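Local coordinates for iron transport multicopper oxidase FET3 (Saccharomyces cerevisiae, PDB 1ZPU), which oxidises ferrous iron to ferric iron with molecular oxygen at four copper ions, supplying the ferric permease for high-affinity iron uptake, and also oxidises cuprous ions, at residues P167-V172 / M253-D257; F198-W204 / D226-V232. All coordinates share one frame; numbering follows the deposited sequence.

Interaction 1: residues P167-V172 / M253-D257; sequences PQNLIV and MQKFD. With MAN (alpha-D-mannopyranose), chain H; NAG (2-acetamido-2-deoxy-beta-D-glucopyranose), chain L.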
loop_
_atom_site.group_PDB
_atom_site.type_symbol
_atom_site.label_atom_id
_atom_site.label_comp_id
_atom_site.label_asym_id
_atom_site.label_seq_id
_atom_site.Cartn_x
_atom_site.Cartn_y
_atom_site.Cartn_z
ATOM N N PRO A 167 13.765 4.804 11.124
ATOM C CA PRO A 167 12.847 4.427 12.209
ATOM C C PRO A 167 13.603 3.943 13.442
ATOM O O PRO A 167 14.797 3.683 13.356
ATOM C CB PRO A 167 12.037 3.285 11.604
ATOM C CG PRO A 167 12.816 2.773 10.489
ATOM C CD PRO A 167 13.774 3.821 10.029
ATOM N N GLN A 168 12.924 3.822 14.578
ATOM C CA GLN A 168 13.612 3.509 15.815
ATOM C C GLN A 168 13.517 2.057 16.212
ATOM O O GLN A 168 14.375 1.571 16.940
ATOM C CB GLN A 168 13.136 4.419 16.940
ATOM C CG GLN A 168 13.852 5.780 16.971
ATOM C CD GLN A 168 13.642 6.582 15.689
ATOM O OE1 GLN A 168 12.603 7.208 15.496
ATOM N NE2 GLN A 168 14.626 6.544 14.804
ATOM N N ASN A 169 12.484 1.367 15.727
ATOM C CA ASN A 169 12.248 -0.034 16.050
ATOM C C ASN A 169 11.258 -0.701 15.122
ATOM O O ASN A 169 10.426 -0.037 14.506
ATOM C CB ASN A 169 11.703 -0.175 17.477
ATOM C CG ASN A 169 12.789 -0.443 18.492
ATOM O OD1 ASN A 169 13.618 -1.368 18.337
ATOM N ND2 ASN A 169 12.805 0.366 19.542
ATOM N N LEU A 170 11.339 -2.028 15.054
ATOM C CA LEU A 170 10.278 -2.841 14.466
ATOM C C LEU A 170 9.223 -3.180 15.518
ATOM O O LEU A 170 9.552 -3.470 16.670
ATOM C CB LEU A 170 10.857 -4.140 13.874
ATOM C CG LEU A 170 11.754 -3.977 12.640
ATOM C CD1 LEU A 170 12.202 -5.308 12.080
ATOM C CD2 LEU A 170 11.027 -3.178 11.570
ATOM N N ILE A 171 7.958 -3.157 15.118
ATOM C CA ILE A 171 6.865 -3.537 15.997
ATOM C C ILE A 171 5.944 -4.596 15.372
ATOM O O ILE A 171 5.921 -4.762 14.150
ATOM C CB ILE A 171 6.087 -2.300 16.461
ATOM C CG1 ILE A 171 5.603 -1.483 15.255
ATOM C CG2 ILE A 171 6.958 -1.455 17.361
ATOM C CD1 ILE A 171 4.563 -0.490 15.599
ATOM N N VAL A 172 5.252 -5.349 16.229
ATOM C CA VAL A 172 4.194 -6.295 15.837
ATOM C C VAL A 172 2.968 -6.014 16.674
ATOM O O VAL A 172 3.085 -5.826 17.892
ATOM C CB VAL A 172 4.537 -7.814 16.077
ATOM C CG1 VAL A 172 4.705 -8.527 14.794
ATOM C CG2 VAL A 172 5.742 -8.033 16.993
ATOM N N MET A 253 10.340 -14.164 14.559
ATOM C CA MET A 253 11.428 -13.261 14.221
ATOM C C MET A 253 11.071 -12.309 13.088
ATOM O O MET A 253 10.586 -12.732 12.044
ATOM C CB MET A 253 12.631 -14.103 13.828
ATOM C CG MET A 253 13.953 -13.448 14.146
ATOM S SD MET A 253 14.436 -13.527 15.879
ATOM C CE MET A 253 13.224 -14.665 16.480
ATOM N N GLN A 254 11.300 -11.023 13.309
ATOM C CA GLN A 254 11.193 -10.030 12.238
ATOM C C GLN A 254 12.502 -9.215 12.106
ATOM O O GLN A 254 13.146 -8.872 13.108
ATOM C CB GLN A 254 9.923 -9.157 12.385
ATOM C CG GLN A 254 9.958 -8.119 13.439
ATOM C CD GLN A 254 8.564 -7.593 13.829
ATOM O OE1 GLN A 254 8.075 -7.879 14.920
ATOM N NE2 GLN A 254 7.946 -6.790 12.961
ATOM N N LYS A 255 12.902 -8.934 10.869
ATOM C CA LYS A 255 14.195 -8.299 10.623
ATOM C C LYS A 255 14.066 -7.167 9.610
ATOM O O LYS A 255 13.359 -7.322 8.613
ATOM C CB LYS A 255 15.179 -9.359 10.108
ATOM C CG LYS A 255 16.623 -8.929 10.086
ATOM C CD LYS A 255 17.500 -9.997 9.462
ATOM C CE LYS A 255 18.970 -9.792 9.790
ATOM N NZ LYS A 255 19.338 -8.349 9.938
ATOM N N PHE A 256 14.734 -6.042 9.876
ATOM C CA PHE A 256 14.791 -4.919 8.942
ATOM C C PHE A 256 15.426 -5.360 7.627
ATOM O O PHE A 256 16.354 -6.184 7.622
ATOM C CB PHE A 256 15.715 -3.838 9.489
ATOM C CG PHE A 256 15.038 -2.743 10.251
ATOM C CD1 PHE A 256 14.947 -2.797 11.633
ATOM C CD2 PHE A 256 14.586 -1.603 9.592
ATOM C CE1 PHE A 256 14.360 -1.772 12.331
ATOM C CE2 PHE A 256 14.001 -0.560 10.280
ATOM C CZ PHE A 256 13.878 -0.639 11.651
ATOM N N ASP A 257 14.962 -4.798 6.515
ATOM C CA ASP A 257 15.750 -4.791 5.285
ATOM C C ASP A 257 16.609 -3.523 5.298
ATOM O O ASP A 257 16.201 -2.467 4.799
ATOM C CB ASP A 257 14.834 -4.809 4.079
ATOM C CG ASP A 257 15.579 -4.723 2.767
ATOM O OD1 ASP A 257 14.896 -4.810 1.726
ATOM O OD2 ASP A 257 16.826 -4.562 2.759
HETATM C C1 MAN H . 17.049 1.233 22.028
HETATM C C2 MAN H . 16.708 0.143 21.019
HETATM C C3 MAN H . 16.856 0.644 19.589
HETATM C C4 MAN H . 16.124 1.967 19.421
HETATM C C5 MAN H . 16.612 2.977 20.437
HETATM C C6 MAN H . 15.815 4.260 20.299
HETATM O O2 MAN H . 15.371 -0.238 21.199
HETATM O O3 MAN H . 16.307 -0.293 18.687
HETATM O O4 MAN H . 16.333 2.470 18.130
HETATM O O5 MAN H . 16.391 2.450 21.726
HETATM O O6 MAN H . 16.197 5.110 21.356
HETATM C C1 NAG L . 20.265 -10.188 13.349
HETATM C C2 NAG L . 21.529 -10.344 14.185
HETATM C C3 NAG L . 22.742 -10.851 13.393
HETATM C C4 NAG L . 22.438 -12.162 12.705
HETATM C C5 NAG L . 21.217 -11.876 11.832
HETATM C C6 NAG L . 20.774 -13.131 11.086
HETATM C C7 NAG L . 22.198 -9.005 16.111
HETATM C C8 NAG L . 21.690 -10.040 17.076
HETATM N N2 NAG L . 21.849 -9.091 14.818
HETATM O O3 NAG L . 23.837 -11.102 14.242
HETATM O O4 NAG L . 23.596 -12.538 11.982
HETATM O O5 NAG L . 20.106 -11.386 12.601
HETATM O O6 NAG L . 20.249 -14.053 12.014
HETATM O O7 NAG L . 22.925 -8.113 16.548
#

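Interaction 2: residues F198-W204 / D226-V232; sequences FVSQYFW and DMLYITV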
loop_
_atom_site.group_PDB
_atom_site.type_symbol
_atom_site.label_atom_id
_atom_site.label_comp_id
_atom_site.label_asym_id
_atom_site.label_seq_id
_atom_site.Cartn_x
_atom_site.Cartn_y
_atom_site.Cartn_z
ATOM N N PHE A 198 7.422 2.339 5.542
ATOM C CA PHE A 198 8.716 2.465 4.897
ATOM C C PHE A 198 9.333 1.103 4.608
ATOM O O PHE A 198 9.365 0.651 3.482
ATOM C CB PHE A 198 9.641 3.338 5.778
ATOM C CG PHE A 198 11.043 3.516 5.254
ATOM C CD1 PHE A 198 11.355 3.343 3.909
ATOM C CD2 PHE A 198 12.054 3.924 6.118
ATOM C CE1 PHE A 198 12.666 3.546 3.439
ATOM C CE2 PHE A 198 13.375 4.121 5.651
ATOM C CZ PHE A 198 13.668 3.930 4.318
ATOM N N VAL A 199 9.777 0.442 5.657
ATOM C CA VAL A 199 10.779 -0.601 5.559
ATOM C C VAL A 199 10.235 -2.026 5.266
ATOM O O VAL A 199 9.299 -2.495 5.902
ATOM C CB VAL A 199 11.601 -0.504 6.860
ATOM C CG1 VAL A 199 11.898 -1.856 7.476
ATOM C CG2 VAL A 199 12.835 0.320 6.631
ATOM N N SER A 200 10.804 -2.713 4.291
ATOM C CA SER A 200 10.491 -4.147 4.092
ATOM C C SER A 200 10.981 -4.990 5.272
ATOM O O SER A 200 11.958 -4.644 5.935
ATOM C CB SER A 200 11.201 -4.688 2.853
ATOM O OG SER A 200 10.837 -4.033 1.655
ATOM N N GLN A 201 10.341 -6.118 5.528
ATOM C CA GLN A 201 10.793 -6.956 6.629
ATOM C C GLN A 201 10.954 -8.394 6.216
ATOM O O GLN A 201 10.181 -8.906 5.397
ATOM C CB GLN A 201 9.810 -6.900 7.780
ATOM C CG GLN A 201 9.648 -5.522 8.402
ATOM C CD GLN A 201 8.908 -5.593 9.710
ATOM O OE1 GLN A 201 8.972 -6.609 10.413
ATOM N NE2 GLN A 201 8.194 -4.538 10.047
ATOM N N TYR A 202 11.955 -9.058 6.781
ATOM C CA TYR A 202 12.017 -10.504 6.675
ATOM C C TYR A 202 11.269 -11.059 7.864
ATOM O O TYR A 202 11.333 -10.502 8.970
ATOM C CB TYR A 202 13.444 -11.024 6.691
ATOM C CG TYR A 202 14.332 -10.459 5.632
ATOM C CD1 TYR A 202 15.038 -9.285 5.867
ATOM C CD2 TYR A 202 14.492 -11.105 4.400
ATOM C CE1 TYR A 202 15.872 -8.753 4.910
ATOM C CE2 TYR A 202 15.331 -10.584 3.423
ATOM C CZ TYR A 202 16.021 -9.402 3.688
ATOM O OH TYR A 202 16.862 -8.829 2.754
ATOM N N PHE A 203 10.551 -12.148 7.642
ATOM C CA PHE A 203 9.778 -12.754 8.697
ATOM C C PHE A 203 9.969 -14.253 8.704
ATOM O O PHE A 203 9.912 -14.891 7.645
ATOM C CB PHE A 203 8.302 -12.444 8.511
ATOM C CG PHE A 203 7.431 -13.047 9.561
ATOM C CD1 PHE A 203 7.174 -12.356 10.740
ATOM C CD2 PHE A 203 6.872 -14.314 9.379
ATOM C CE1 PHE A 203 6.367 -12.907 11.716
ATOM C CE2 PHE A 203 6.074 -14.879 10.342
ATOM C CZ PHE A 203 5.823 -14.183 11.521
ATOM N N TRP A 204 10.172 -14.815 9.897
ATOM C CA TRP A 204 10.248 -16.264 10.059
ATOM C C TRP A 204 10.002 -16.728 11.490
ATOM O O TRP A 204 10.112 -15.943 12.437
ATOM C CB TRP A 204 11.582 -16.812 9.550
ATOM C CG TRP A 204 12.794 -16.506 10.390
ATOM C CD1 TRP A 204 13.369 -17.322 11.312
ATOM C CD2 TRP A 204 13.604 -15.314 10.349
ATOM N NE1 TRP A 204 14.488 -16.724 11.854
ATOM C CE2 TRP A 204 14.655 -15.491 11.281
ATOM C CE3 TRP A 204 13.540 -14.116 9.619
ATOM C CZ2 TRP A 204 15.637 -14.522 11.499
ATOM C CZ3 TRP A 204 14.514 -13.147 9.841
ATOM C CH2 TRP A 204 15.550 -13.358 10.776
ATOM N N ASP A 226 10.773 -21.234 4.634
ATOM C CA ASP A 226 11.266 -20.947 5.957
ATOM C C ASP A 226 11.220 -19.458 6.219
ATOM O O ASP A 226 11.244 -19.042 7.369
ATOM C CB ASP A 226 12.701 -21.424 6.084
ATOM C CG ASP A 226 12.830 -22.920 5.909
ATOM O OD1 ASP A 226 13.904 -23.373 5.450
ATOM O OD2 ASP A 226 11.851 -23.641 6.227
ATOM N N MET A 227 11.152 -18.652 5.163
ATOM C CA MET A 227 11.284 -17.205 5.313
ATOM C C MET A 227 10.482 -16.384 4.283
ATOM O O MET A 227 10.402 -16.741 3.101
ATOM C CB MET A 227 12.767 -16.825 5.265
ATOM C CG MET A 227 13.046 -15.412 5.736
ATOM S SD MET A 227 14.785 -14.960 5.732
ATOM C CE MET A 227 15.462 -16.172 6.851
ATOM N N LEU A 228 9.891 -15.279 4.729
ATOM C CA LEU A 228 9.214 -14.357 3.800
ATOM C C LEU A 228 9.903 -13.014 3.745
ATOM O O LEU A 228 10.440 -12.560 4.742
ATOM C CB LEU A 228 7.756 -14.134 4.187
ATOM C CG LEU A 228 6.814 -15.329 4.288
ATOM C CD1 LEU A 228 5.512 -14.915 4.951
ATOM C CD2 LEU A 228 6.556 -15.954 2.920
ATOM N N TYR A 229 9.892 -12.390 2.572
ATOM C CA TYR A 229 10.244 -10.981 2.441
ATOM C C TYR A 229 8.939 -10.213 2.173
ATOM O O TYR A 229 8.336 -10.364 1.120
ATOM C CB TYR A 229 11.260 -10.783 1.312
ATOM C CG TYR A 229 11.739 -9.354 1.109
ATOM C CD1 TYR A 229 12.798 -8.826 1.856
ATOM C CD2 TYR A 229 11.125 -8.528 0.171
ATOM C CE1 TYR A 229 13.224 -7.510 1.679
ATOM C CE2 TYR A 229 11.542 -7.218 -0.017
ATOM C CZ TYR A 229 12.592 -6.715 0.731
ATOM O OH TYR A 229 12.977 -5.408 0.507
ATOM N N ILE A 230 8.489 -9.420 3.133
ATOM C CA ILE A 230 7.222 -8.695 3.017
ATOM C C ILE A 230 7.480 -7.194 2.958
ATOM O O ILE A 230 7.995 -6.616 3.937
ATOM C CB ILE A 230 6.302 -8.953 4.238
ATOM C CG1 ILE A 230 6.323 -10.443 4.600
ATOM C CG2 ILE A 230 4.908 -8.468 3.974
ATOM C CD1 ILE A 230 5.388 -10.816 5.728
ATOM N N THR A 231 7.132 -6.567 1.829
ATOM C CA THR A 231 7.248 -5.113 1.691
ATOM C C THR A 231 6.064 -4.482 2.389
ATOM O O THR A 231 5.122 -5.171 2.757
ATOM C CB THR A 231 7.243 -4.624 0.201
ATOM O OG1 THR A 231 5.895 -4.540 -0.296
ATOM C CG2 THR A 231 8.088 -5.514 -0.714
ATOM N N VAL A 232 6.083 -3.162 2.557
ATOM C CA VAL A 232 4.935 -2.506 3.190
ATOM C C VAL A 232 3.735 -2.694 2.288
ATOM O O VAL A 232 3.887 -2.756 1.071
ATOM C CB VAL A 232 5.168 -1.034 3.483
ATOM C CG1 VAL A 232 6.320 -0.886 4.427
ATOM C CG2 VAL A 232 5.412 -0.258 2.222
#

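Interaction 1: residues P167-V172 / M253-D257
Leu170 lies over the ring of Phe256, and this pair joins the two sheets of the cupredoxin-type beta sandwich of the second plastocyanin-like domain. Strand 169-172 is the edge of one sheet and strand 253-256 belongs to the facing one; their axes run roughly antiparallel, at 145°, and stay 8.1 Å apart, too far for backbone pairing, so side chains reach across, some to main-chain atoms. Leu170 CD2 sits 3.8 Å from the Phe256 ring centroid, nearly on the ring normal, making a CH-pi contact, while CD1 reaches the backbone between Lys255 and Phe256. A branched leucine suits this place because its two methyls serve different surfaces. Pro167 CG meets the same ring at its edge, 3.5 Å from Phe256 CE2, and the rigid pyrrolidine adds bulk without a polar group.

Beside this apolar patch, Gln254 carries an amide across the buried interface. Its chain, extended beyond CG (chi2 -162°), brings NE2 to 3.1 Å from Ile171 O, approaching from above the carbonyl plane rather than along a lone pair. The amide's other partner is Gln201 OE1 on the neighbouring strand, so two acceptors hold NE2 and probably fix the amide's rotation. Both methyls of Val172 pack beside Gln254 OE1.

Farther out, Gln168 and Asn169 together sit opposite the single residue Trp142 of strand 133-142, forming a classic beta bulge. The side chain of Asn169 leaves its strand away from 253-256, and its amide meets a mannose of an N-linked glycan: Asn169 ND2 donates to mannose O2 at 3.1 Å, with an N-H...O angle of 160°.

Interaction 2: residues F198-W204 / D226-V232
Gln201 and Ile230 exchange two backbone hydrogen bonds, Gln201 N to Ile230 O and Ile230 N to Gln201 O, each 2.9 Å long. Phe203 and Leu228 form the next hydrogen-bonded pair of this antiparallel ladder, and between them Tyr202 faces Tyr229 as a non-hydrogen-bonded pair, with Tyr202 CA leaning 3.2 Å from Leu228 O.

On one face, Phe203 and Ile230 pack on Leu139 and Ile192 of the opposite sheet and Leu228 on Ile192, as expected of the interior of a cupredoxin beta sandwich; bulky hydrocarbon groups suit that place. Gln201, on the same face, also touches Leu139 and gives its amide oxygen to Gln254. Strand 228-230 is the outermost in its own sheet. Past the ladder, Val232 CG1 packs 3.5 Å from Phe198 O.

Aromatic contacts dominate the other face. Tyr229 directs its edge at the face of Tyr202 in a T-shaped stack, CD1 of Tyr229 lying 3.5 Å from CE2 of Tyr202 and the planes meeting at 67°. Met227 runs extended to SD and bends only at its last torsion (chi3 -60°), which lays CE over the six-membered ring of Trp204, 4.2 Å from the centroid; its SD makes oblique Met-aromatic contacts with the Trp204 and Tyr202 rings. An unbranched, flexible thioether can serve both rings.

Among the side chains, one hydroxyl has two polar partners. Ser200 OG donates to Tyr229 OH at 2.8 Å, but the phenol's main partner is probably Asp257 OD1, at a separation too short to take literally. With a phenylalanine in place of Tyr229, Ser200 OG and Asp257 OD1 would probably lose the hydroxyl they share.

In the fold
Both contacts are buried in one beta sandwich but hold it differently. Interaction 1 spans the two sheets, so every contact needs at least one side chain, and its one hydrogen bond runs from a glutamine amide to a backbone carbonyl; interaction 2 lies within one sheet, where backbone hydrogen bonds carry the pairing. Strands 250-256 and 201-205 are neighbours in that sheet, and Val199 packs against Phe256. Gln168, Asn169 and Lys255 of interaction 1 neighbour N-linked glycans, and a sugar lies near Trp204 of interaction 2. Phe198 and Val232 approach copper sites, their side chains about 5 Å from that of the type 1 ligand His468 and about 4 Å from that of the type 3 ligand His464, respectively.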